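Conserved uncharacterized protein (predicted phosphoesterase COG0622) (Streptococcus pneumoniae, PDB 3CK2) is a predicted calcineurin-like phosphoesterase of unknown substrate that binds two manganese ions and probably hydrolyses phosphate esters. Local coordinates at residues 150-158 and 168-176; 79-90 and 104-114. All coordinates share one frame; numbering follows the deposited sequence.

How the contacts relate
The two contacts lie in different sheets of one fold, and contact 2 serves both the packing between the sheets and the metal site. Contact 1 is the terminal hairpin of one sheet, contact 2 a parallel strand pair of the other; their centres lie about 18 Å apart, and contact 2 closes along the chain before contact 1 opens. They meet where the sheets pack: Phe-155 CE1 lies 3.8 Å from Ile-108 CG1, and Ile-150 CG1 3.9 Å from Ile-108 CD1. Contact 2 ends at the manganese site, whereas contact 1 holds the tartaric acid; SRT O2 lies 27.3 Å from His-113 ND1. That pocket is remote from the metal centre, the probable site of catalysis.

Contact 1. Residues 150-158 and 168-176; sequences IDDSYFKVD and PGLSKEFSR. With SRT (S,R meso-tartaric acid), chain F.
Ser-171 opens the pairing with Asp-158: its OG donates to Asp-158 OD1 at 2.5 Å, a distance so short that the exact length is doubtful. Beside them, Lys-156, its chain bent twice beyond CG, donates from NZ to O1 of the meso-tartaric acid at 2.7 Å, and the same NZ forms a salt bridge with Asp-158 OD2, its hydrogen bond there weak. Arg-147 also pairs with Asp-158 OD2, and Val-166 completes the pocket. At Lys-172 the backbone takes over: its O accepts from Val-157 N at 2.8 Å, while its N returns a bond to Val-157 O. Glu-173 turns to the face that carries Tyr-154 and Lys-156. Its carboxylate stacks over the tyrosine ring near the rim, with CD 3.8 Å above the ring plane and the two planes 28° apart. Phe-174 points to the other face, where its ring edge meets Val-157, CE2 lying 4.2 Å from CG2; Ala-119, Leu-121 and Leu-126 of the second sheet also touch this ring. Phe-174 and Phe-155 exchange a pair of backbone bonds. Ser-175 returns to the Tyr-154 side, its CB near CE1 of the ring. Arg-176, the last residue, first donates its backbone N to Ser-153 O at 2.9 Å. Its side chain then runs over Phe-155: CD sits 3.8 Å from the ring centroid in a CH-pi contact, and a bend at chi3 (60°) lays the guanidinium near the ring rim, its plane 18° from that of the ring. NH2 reaches Asp-151 O at 2.9 Å, approaching from above the carbonyl plane. The whole is an antiparallel beta hairpin, strand 154-160 with the outermost strand 172-175, whose one face packs on the second sheet, as expected of the calcineurin-like beta sandwich.

Contact 2. Residues 79-90 and 104-114; sequences KIIQTHGHLFDI and EEAAICLYGHL
Ile-81 is wedged among Ala-106, Cys-109 and the aliphatic stem of Glu-104. CG1 stands between the backbone N and the carbonyl carbon (chi1 73°), which places it 3.9 Å from Cys-109 CB, while the other branch, CG2, lies 3.7 Å from Ala-106 CB. On the reverse face, Ile-80 CG2 meets Leu-110 CD1 at 3.6 Å, the two chains crossing obliquely. Between these apolar layers the strands run parallel within 19°: Ile-81 N and O bond to Ile-108 O and Leu-110 N, and Thr-83 N continues the ladder to Leu-110 O. The connection through helix 95-103 makes this a beta-alpha-beta crossover, with Trp-100 and Ala-101 of the helix lying against Ile-81. As in other calcineurin-like phosphoesterases, the loops following the strands carry metal ligands. There Ile-90 CD1 presses on Tyr-111 CD1 at 3.4 Å and also touches Leu-114. His-84 and His-113 stand with ring planes 65° apart and bind one manganese ion together with Asp-41 and Asn-60; the coordinating atoms, His-84 NE2 and His-113 ND1, are 3.3 Å apart. His-84 ND1 is hydrogen-bonded to Asn-39 O, a second-shell contact that helps fix the ring's rotation, with NE2 turned to the metal. His-113 CB rests over the face of the His-84 ring, and His-86 CB covers the His-113 ring, 3.8 Å from its centroid. At the other end Lys-79 O accepts from both Ala-107 N and Ile-108 N. The extended Lys-79 side chain crosses Glu-104 at about a right angle, and its NZ takes two acceptors there: the backbone O at 2.8 Å, met on a lone pair, and the carboxylate OE1 at 3.1 Å, in a salt bridge.

Contact 1. Residues 150-158 and 168-176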
loop_
_atom_site.group_PDB
_atom_site.type_symbol
_atom_site.label_atom_id
_atom_site.label_comp_id
_atom_site.label_asym_id
_atom_site.label_seq_id
_atom_site.Cartn_x
_atom_site.Cartn_y
_atom_site.Cartn_z
ATOM N N ILE A 150 1.213 0.105 -13.593
ATOM C CA ILE A 150 -0.158 0.309 -14.045
ATOM C C ILE A 150 -0.133 0.794 -15.463
ATOM O O ILE A 150 0.543 1.763 -15.758
ATOM C CB ILE A 150 -0.969 1.351 -13.170
ATOM C CG1 ILE A 150 -0.947 1.000 -11.666
ATOM C CG2 ILE A 150 -2.405 1.482 -13.684
ATOM C CD1 ILE A 150 -0.309 2.065 -10.799
ATOM N N ASP A 151 -0.859 0.112 -16.338
ATOM C CA ASP A 151 -1.211 0.697 -17.636
ATOM C C ASP A 151 -2.634 0.270 -18.034
ATOM O O ASP A 151 -3.345 -0.324 -17.211
ATOM C CB ASP A 151 -0.139 0.435 -18.712
ATOM C CG ASP A 151 -0.045 -1.014 -19.142
ATOM O OD1 ASP A 151 -0.767 -1.878 -18.648
ATOM O OD2 ASP A 151 0.789 -1.294 -20.018
ATOM N N ASP A 152 -3.060 0.614 -19.250
ATOM C CA ASP A 152 -4.438 0.327 -19.678
ATOM C C ASP A 152 -4.792 -1.160 -19.704
ATOM O O ASP A 152 -5.941 -1.511 -19.516
ATOM C CB ASP A 152 -4.737 0.973 -21.039
ATOM C CG ASP A 152 -5.007 2.476 -20.924
ATOM O OD1 ASP A 152 -5.726 2.900 -19.990
ATOM O OD2 ASP A 152 -4.495 3.244 -21.763
ATOM N N SER A 153 -3.795 -2.023 -19.888
ATOM C CA SER A 153 -4.014 -3.460 -20.072
ATOM C C SER A 153 -3.794 -4.308 -18.816
ATOM O O SER A 153 -4.415 -5.365 -18.660
ATOM C CB SER A 153 -3.082 -3.958 -21.172
ATOM O OG SER A 153 -3.268 -3.186 -22.338
ATOM N N TYR A 154 -2.914 -3.843 -17.939
ATOM C CA TYR A 154 -2.422 -4.607 -16.816
ATOM C C TYR A 154 -2.152 -3.836 -15.557
ATOM O O TYR A 154 -1.677 -2.747 -15.593
ATOM C CB TYR A 154 -1.097 -5.262 -17.203
ATOM C CG TYR A 154 -1.201 -6.189 -18.362
ATOM C CD1 TYR A 154 -1.896 -7.360 -18.261
ATOM C CD2 TYR A 154 -0.630 -5.875 -19.570
ATOM C CE1 TYR A 154 -2.009 -8.188 -19.311
ATOM C CE2 TYR A 154 -0.740 -6.701 -20.628
ATOM C CZ TYR A 154 -1.433 -7.853 -20.494
ATOM O OH TYR A 154 -1.563 -8.677 -21.547
ATOM N N PHE A 155 -2.412 -4.467 -14.438
ATOM C CA PHE A 155 -1.710 -4.206 -13.180
ATOM C C PHE A 155 -0.640 -5.298 -13.014
ATOM O O PHE A 155 -0.938 -6.491 -13.112
ATOM C CB PHE A 155 -2.617 -4.336 -11.955
ATOM C CG PHE A 155 -3.771 -3.398 -11.928
ATOM C CD1 PHE A 155 -3.570 -2.025 -11.882
ATOM C CD2 PHE A 155 -5.075 -3.888 -11.878
ATOM C CE1 PHE A 155 -4.643 -1.157 -11.808
ATOM C CE2 PHE A 155 -6.163 -3.012 -11.821
ATOM C CZ PHE A 155 -5.947 -1.654 -11.775
ATOM N N LYS A 156 0.597 -4.889 -12.741
ATOM C CA LYS A 156 1.666 -5.840 -12.443
ATOM C C LYS A 156 2.093 -5.584 -11.004
ATOM O O LYS A 156 2.452 -4.469 -10.669
ATOM C CB LYS A 156 2.846 -5.679 -13.425
ATOM C CG LYS A 156 4.087 -6.547 -13.080
ATOM C CD LYS A 156 3.752 -8.071 -13.025
ATOM C CE LYS A 156 4.878 -8.896 -12.421
ATOM N NZ LYS A 156 6.166 -8.506 -13.051
ATOM N N VAL A 157 2.003 -6.604 -10.148
ATOM C CA VAL A 157 2.430 -6.492 -8.740
ATOM C C VAL A 157 3.655 -7.361 -8.421
ATOM O O VAL A 157 3.675 -8.561 -8.685
ATOM C CB VAL A 157 1.283 -6.872 -7.776
ATOM C CG1 VAL A 157 1.748 -6.765 -6.308
ATOM C CG2 VAL A 157 -0.012 -6.038 -8.105
ATOM N N ASP A 158 4.691 -6.725 -7.889
ATOM C CA ASP A 158 5.850 -7.427 -7.344
ATOM C C ASP A 158 6.004 -7.081 -5.892
ATOM O O ASP A 158 5.776 -5.942 -5.495
ATOM C CB ASP A 158 7.112 -7.006 -8.056
ATOM C CG ASP A 158 7.196 -7.558 -9.459
ATOM O OD1 ASP A 158 7.246 -8.803 -9.660
ATOM O OD2 ASP A 158 7.170 -6.726 -10.363
ATOM N N PRO A 168 10.586 -13.863 -5.010
ATOM C CA PRO A 168 9.895 -14.742 -5.946
ATOM C C PRO A 168 8.762 -15.563 -5.352
ATOM O O PRO A 168 8.793 -15.890 -4.195
ATOM C CB PRO A 168 11.009 -15.665 -6.449
ATOM C CG PRO A 168 12.022 -15.647 -5.408
ATOM C CD PRO A 168 11.960 -14.307 -4.735
ATOM N N GLY A 169 7.754 -15.856 -6.171
ATOM C CA GLY A 169 6.676 -16.730 -5.806
ATOM C C GLY A 169 5.448 -15.986 -5.380
ATOM O O GLY A 169 4.441 -16.625 -5.068
ATOM N N LEU A 170 5.555 -14.663 -5.354
ATOM C CA LEU A 170 4.490 -13.714 -4.957
ATOM C C LEU A 170 4.022 -12.735 -6.033
ATOM O O LEU A 170 2.996 -12.102 -5.851
ATOM C CB LEU A 170 4.933 -12.866 -3.739
ATOM C CG LEU A 170 5.381 -13.638 -2.497
ATOM C CD1 LEU A 170 5.770 -12.691 -1.416
ATOM C CD2 LEU A 170 4.280 -14.621 -2.032
ATOM N N SER A 171 4.737 -12.606 -7.146
ATOM C CA SER A 171 4.372 -11.632 -8.189
ATOM C C SER A 171 3.075 -12.044 -8.865
ATOM O O SER A 171 2.808 -13.208 -8.986
ATOM C CB SER A 171 5.472 -11.506 -9.235
ATOM O OG SER A 171 6.608 -10.965 -8.635
ATOM N N LYS A 172 2.262 -11.072 -9.272
ATOM C CA LYS A 172 1.023 -11.334 -10.000
ATOM C C LYS A 172 0.830 -10.309 -11.114
ATOM O O LYS A 172 1.194 -9.157 -10.972
ATOM C CB LYS A 172 -0.179 -11.302 -9.050
ATOM C CG LYS A 172 -0.105 -12.311 -7.858
ATOM C CD LYS A 172 -1.459 -12.931 -7.593
ATOM C CE LYS A 172 -1.645 -13.475 -6.163
ATOM N NZ LYS A 172 -3.119 -13.660 -5.872
ATOM N N GLU A 173 0.240 -10.748 -12.216
ATOM C CA GLU A 173 -0.162 -9.851 -13.281
ATOM C C GLU A 173 -1.650 -10.013 -13.503
ATOM O O GLU A 173 -2.100 -11.128 -13.683
ATOM C CB GLU A 173 0.611 -10.138 -14.584
ATOM C CG GLU A 173 0.211 -9.170 -15.695
ATOM C CD GLU A 173 1.307 -8.881 -16.702
ATOM O OE1 GLU A 173 1.677 -9.813 -17.442
ATOM O OE2 GLU A 173 1.751 -7.695 -16.772
ATOM N N PHE A 174 -2.390 -8.900 -13.476
ATOM C CA PHE A 174 -3.839 -8.886 -13.707
ATOM C C PHE A 174 -4.183 -8.107 -14.983
ATOM O O PHE A 174 -3.700 -6.994 -15.188
ATOM C CB PHE A 174 -4.555 -8.218 -12.533
ATOM C CG PHE A 174 -4.224 -8.815 -11.179
ATOM C CD1 PHE A 174 -4.925 -9.912 -10.699
ATOM C CD2 PHE A 174 -3.229 -8.271 -10.384
ATOM C CE1 PHE A 174 -4.627 -10.461 -9.441
ATOM C CE2 PHE A 174 -2.916 -8.820 -9.144
ATOM C CZ PHE A 174 -3.626 -9.916 -8.672
ATOM N N SER A 175 -5.013 -8.663 -15.852
ATOM C CA SER A 175 -5.490 -7.861 -16.982
ATOM C C SER A 175 -6.772 -7.111 -16.608
ATOM O O SER A 175 -7.616 -7.613 -15.864
ATOM C CB SER A 175 -5.642 -8.679 -18.277
ATOM O OG SER A 175 -6.100 -9.964 -18.000
ATOM N N ARG A 176 -6.892 -5.905 -17.155
ATOM C CA ARG A 176 -7.889 -4.916 -16.744
ATOM C C ARG A 176 -9.041 -4.762 -17.751
ATOM O O ARG A 176 -9.009 -5.372 -18.815
ATOM C CB ARG A 176 -7.210 -3.560 -16.586
ATOM C CG ARG A 176 -6.039 -3.532 -15.657
ATOM C CD ARG A 176 -5.501 -2.105 -15.590
ATOM N NE ARG A 176 -6.524 -1.183 -15.099
ATOM C CZ ARG A 176 -6.361 0.128 -14.962
ATOM N NH1 ARG A 176 -7.355 0.872 -14.490
ATOM N NH2 ARG A 176 -5.204 0.694 -15.275
HETATM O O1 SRT F . 7.512 -10.887 -13.218
HETATM O O11 SRT F . 8.298 -12.754 -12.340
HETATM C C1 SRT F . 8.330 -11.506 -12.495
HETATM C C2 SRT F . 9.378 -10.709 -11.762
HETATM O O2 SRT F . 8.700 -9.678 -11.047
HETATM C C3 SRT F . 10.414 -10.015 -12.669
HETATM O O3 SRT F . 10.459 -10.634 -13.964
HETATM C C4 SRT F . 11.798 -9.980 -12.042
HETATM O O4 SRT F . 12.703 -9.338 -12.629
HETATM O O41 SRT F . 12.026 -10.550 -10.948
#

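Contact 2. Residues 79-90 and 104-114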
loop_
_atom_site.group_PDB
_atom_site.type_symbol
_atom_site.label_atom_id
_atom_site.label_comp_id
_atom_site.label_asym_id
_atom_site.label_seq_id
_atom_site.Cartn_x
_atom_site.Cartn_y
_atom_site.Cartn_z
ATOM N N LYS A 79 -7.642 6.017 -10.053
ATOM C CA LYS A 79 -8.113 6.356 -8.707
ATOM C C LYS A 79 -7.725 5.267 -7.690
ATOM O O LYS A 79 -8.198 4.112 -7.753
ATOM C CB LYS A 79 -9.616 6.543 -8.701
ATOM C CG LYS A 79 -10.196 6.908 -7.340
ATOM C CD LYS A 79 -11.679 7.274 -7.479
ATOM C CE LYS A 79 -12.267 7.755 -6.177
ATOM N NZ LYS A 79 -13.633 8.271 -6.361
ATOM N N ILE A 80 -6.870 5.671 -6.754
ATOM C CA ILE A 80 -6.348 4.831 -5.731
ATOM C C ILE A 80 -7.049 5.285 -4.429
ATOM O O ILE A 80 -7.157 6.484 -4.148
ATOM C CB ILE A 80 -4.793 5.007 -5.648
ATOM C CG1 ILE A 80 -4.170 4.646 -7.018
ATOM C CG2 ILE A 80 -4.197 4.201 -4.481
ATOM C CD1 ILE A 80 -2.686 5.003 -7.225
ATOM N N ILE A 81 -7.566 4.314 -3.673
ATOM C CA ILE A 81 -8.080 4.553 -2.336
ATOM C C ILE A 81 -7.194 3.743 -1.387
ATOM O O ILE A 81 -6.574 2.770 -1.780
ATOM C CB ILE A 81 -9.621 4.280 -2.199
ATOM C CG1 ILE A 81 -9.971 2.784 -2.214
ATOM C CG2 ILE A 81 -10.408 5.015 -3.321
ATOM C CD1 ILE A 81 -11.486 2.514 -1.986
ATOM N N GLN A 82 -7.136 4.193 -0.147
ATOM C CA GLN A 82 -6.133 3.784 0.798
ATOM C C GLN A 82 -6.681 3.906 2.209
ATOM O O GLN A 82 -7.212 4.952 2.602
ATOM C CB GLN A 82 -4.945 4.717 0.646
ATOM C CG GLN A 82 -3.738 4.350 1.408
ATOM C CD GLN A 82 -2.668 5.408 1.360
ATOM O OE1 GLN A 82 -2.886 6.529 0.855
ATOM N NE2 GLN A 82 -1.508 5.078 1.917
ATOM N N THR A 83 -6.523 2.844 2.977
ATOM C CA THR A 83 -6.946 2.831 4.378
ATOM C C THR A 83 -6.105 1.799 5.091
ATOM O O THR A 83 -5.501 0.951 4.439
ATOM C CB THR A 83 -8.493 2.549 4.508
ATOM O OG1 THR A 83 -8.941 2.916 5.805
ATOM C CG2 THR A 83 -8.855 1.096 4.250
ATOM N N HIS A 84 -6.023 1.867 6.419
ATOM C CA HIS A 84 -5.321 0.807 7.160
ATOM C C HIS A 84 -6.074 -0.512 7.103
ATOM O O HIS A 84 -5.528 -1.517 6.692
ATOM C CB HIS A 84 -5.035 1.220 8.591
ATOM C CG HIS A 84 -4.105 0.299 9.322
ATOM N ND1 HIS A 84 -2.787 0.127 8.950
ATOM C CD2 HIS A 84 -4.287 -0.465 10.432
ATOM C CE1 HIS A 84 -2.194 -0.695 9.806
ATOM N NE2 HIS A 84 -3.079 -1.071 10.712
ATOM N N GLY A 85 -7.333 -0.507 7.498
ATOM C CA GLY A 85 -8.211 -1.700 7.374
ATOM C C GLY A 85 -9.002 -2.024 8.626
ATOM O O GLY A 85 -10.054 -2.605 8.542
ATOM N N HIS A 86 -8.497 -1.600 9.778
ATOM C CA HIS A 86 -9.127 -1.864 11.065
ATOM C C HIS A 86 -10.520 -1.267 11.212
ATOM O O HIS A 86 -11.388 -1.839 11.915
ATOM C CB HIS A 86 -8.211 -1.390 12.226
ATOM C CG HIS A 86 -7.968 0.087 12.271
ATOM N ND1 HIS A 86 -7.289 0.753 11.279
ATOM C CD2 HIS A 86 -8.235 1.014 13.226
ATOM C CE1 HIS A 86 -7.196 2.035 11.593
ATOM N NE2 HIS A 86 -7.745 2.219 12.778
ATOM N N LEU A 87 -10.739 -0.133 10.550
ATOM C CA LEU A 87 -12.009 0.529 10.615
ATOM C C LEU A 87 -13.007 -0.136 9.686
ATOM O O LEU A 87 -14.173 0.233 9.732
ATOM C CB LEU A 87 -11.895 2.037 10.282
ATOM C CG LEU A 87 -10.963 2.848 11.187
ATOM C CD1 LEU A 87 -10.718 4.240 10.602
ATOM C CD2 LEU A 87 -11.515 2.904 12.623
ATOM N N PHE A 88 -12.557 -1.100 8.862
ATOM C CA PHE A 88 -13.441 -1.882 7.975
ATOM C C PHE A 88 -13.605 -3.340 8.464
ATOM O O PHE A 88 -14.232 -4.157 7.816
ATOM C CB PHE A 88 -12.929 -1.830 6.516
ATOM C CG PHE A 88 -13.090 -0.473 5.881
ATOM C CD1 PHE A 88 -14.229 -0.161 5.158
ATOM C CD2 PHE A 88 -12.137 0.528 6.077
ATOM C CE1 PHE A 88 -14.398 1.107 4.595
ATOM C CE2 PHE A 88 -12.314 1.786 5.529
ATOM C CZ PHE A 88 -13.449 2.071 4.784
ATOM N N ASP A 89 -13.030 -3.640 9.627
ATOM C CA ASP A 89 -13.114 -4.969 10.221
ATOM C C ASP A 89 -12.663 -6.033 9.236
ATOM O O ASP A 89 -13.327 -7.061 9.074
ATOM C CB ASP A 89 -14.540 -5.278 10.705
ATOM C CG ASP A 89 -15.048 -4.289 11.752
ATOM O OD1 ASP A 89 -14.306 -3.985 12.702
ATOM O OD2 ASP A 89 -16.210 -3.830 11.627
ATOM N N ILE A 90 -11.529 -5.781 8.594
ATOM C CA ILE A 90 -11.028 -6.695 7.557
ATOM C C ILE A 90 -10.585 -8.066 8.104
ATOM O O ILE A 90 -10.503 -9.011 7.344
ATOM C CB ILE A 90 -9.947 -6.068 6.616
ATOM C CG1 ILE A 90 -8.674 -5.646 7.369
ATOM C CG2 ILE A 90 -10.544 -4.916 5.872
ATOM C CD1 ILE A 90 -7.593 -5.167 6.435
ATOM N N GLU A 104 -16.586 4.145 -4.366
ATOM C CA GLU A 104 -15.550 5.044 -4.862
ATOM C C GLU A 104 -15.199 4.814 -6.324
ATOM O O GLU A 104 -14.549 5.654 -6.926
ATOM C CB GLU A 104 -14.253 4.854 -4.057
ATOM C CG GLU A 104 -14.306 5.284 -2.617
ATOM C CD GLU A 104 -14.483 6.781 -2.439
ATOM O OE1 GLU A 104 -14.226 7.575 -3.372
ATOM O OE2 GLU A 104 -14.890 7.174 -1.340
ATOM N N GLU A 105 -15.589 3.669 -6.877
ATOM C CA GLU A 105 -15.130 3.224 -8.190
ATOM C C GLU A 105 -13.601 3.365 -8.337
ATOM O O GLU A 105 -13.103 3.978 -9.280
ATOM C CB GLU A 105 -15.891 3.967 -9.294
ATOM C CG GLU A 105 -17.251 3.314 -9.624
ATOM C CD GLU A 105 -18.356 4.318 -9.857
ATOM O OE1 GLU A 105 -18.207 5.169 -10.763
ATOM O OE2 GLU A 105 -19.383 4.252 -9.131
ATOM N N ALA A 106 -12.874 2.775 -7.387
ATOM C CA ALA A 106 -11.410 2.833 -7.360
ATOM C C ALA A 106 -10.801 1.904 -8.434
ATOM O O ALA A 106 -11.377 0.866 -8.748
ATOM C CB ALA A 106 -10.897 2.459 -5.949
ATOM N N ALA A 107 -9.654 2.275 -8.997
ATOM C CA ALA A 107 -8.847 1.323 -9.766
ATOM C C ALA A 107 -8.125 0.356 -8.792
ATOM O O ALA A 107 -7.990 -0.857 -9.050
ATOM C CB ALA A 107 -7.823 2.065 -10.671
ATOM N N ILE A 108 -7.663 0.925 -7.676
ATOM C CA ILE A 108 -6.811 0.243 -6.717
ATOM C C ILE A 108 -7.240 0.623 -5.297
ATOM O O ILE A 108 -7.541 1.777 -5.016
ATOM C CB ILE A 108 -5.306 0.599 -6.902
ATOM C CG1 ILE A 108 -4.833 0.261 -8.336
ATOM C CG2 ILE A 108 -4.430 -0.128 -5.794
ATOM C CD1 ILE A 108 -3.404 0.755 -8.677
ATOM N N CYS A 109 -7.286 -0.375 -4.430
ATOM C CA CYS A 109 -7.612 -0.220 -3.019
ATOM C C CYS A 109 -6.436 -0.753 -2.179
ATOM O O CYS A 109 -6.098 -1.912 -2.225
ATOM C CB CYS A 109 -8.897 -0.975 -2.709
ATOM S SG CYS A 109 -9.394 -0.908 -0.955
ATOM N N LEU A 110 -5.796 0.143 -1.453
ATOM C CA LEU A 110 -4.594 -0.146 -0.699
ATOM C C LEU A 110 -4.963 -0.248 0.764
ATOM O O LEU A 110 -5.659 0.606 1.277
ATOM C CB LEU A 110 -3.581 0.990 -0.878
ATOM C CG LEU A 110 -3.022 1.207 -2.283
ATOM C CD1 LEU A 110 -2.043 2.415 -2.274
ATOM C CD2 LEU A 110 -2.339 -0.089 -2.825
ATOM N N TYR A 111 -4.491 -1.306 1.419
ATOM C CA TYR A 111 -4.759 -1.534 2.843
ATOM C C TYR A 111 -3.493 -2.138 3.563
ATOM O O TYR A 111 -2.513 -2.526 2.915
ATOM C CB TYR A 111 -6.078 -2.357 3.030
ATOM C CG TYR A 111 -6.009 -3.798 2.630
ATOM C CD1 TYR A 111 -5.855 -4.789 3.580
ATOM C CD2 TYR A 111 -6.121 -4.187 1.306
ATOM C CE1 TYR A 111 -5.770 -6.140 3.219
ATOM C CE2 TYR A 111 -6.016 -5.557 0.931
ATOM C CZ TYR A 111 -5.840 -6.515 1.898
ATOM O OH TYR A 111 -5.755 -7.859 1.557
ATOM N N GLY A 112 -3.517 -2.120 4.903
ATOM C CA GLY A 112 -2.488 -2.703 5.729
ATOM C C GLY A 112 -3.127 -3.609 6.784
ATOM O O GLY A 112 -3.955 -4.461 6.467
ATOM N N HIS A 113 -2.679 -3.452 8.029
ATOM C CA HIS A 113 -3.285 -4.029 9.223
ATOM C C HIS A 113 -2.948 -5.513 9.425
ATOM O O HIS A 113 -2.544 -5.892 10.537
ATOM C CB HIS A 113 -4.793 -3.737 9.286
ATOM C CG HIS A 113 -5.426 -4.072 10.603
ATOM N ND1 HIS A 113 -4.956 -3.592 11.805
ATOM C CD2 HIS A 113 -6.496 -4.844 10.904
ATOM C CE1 HIS A 113 -5.697 -4.069 12.793
ATOM N NE2 HIS A 113 -6.637 -4.833 12.268
ATOM N N LEU A 114 -3.083 -6.330 8.367
ATOM C CA LEU A 114 -2.901 -7.813 8.449
ATOM C C LEU A 114 -1.446 -8.325 8.488
ATOM O O LEU A 114 -1.191 -9.432 8.957
ATOM C CB LEU A 114 -3.657 -8.491 7.322
ATOM C CG LEU A 114 -5.171 -8.146 7.243
ATOM C CD1 LEU A 114 -5.770 -8.859 6.065
ATOM C CD2 LEU A 114 -5.984 -8.480 8.532
#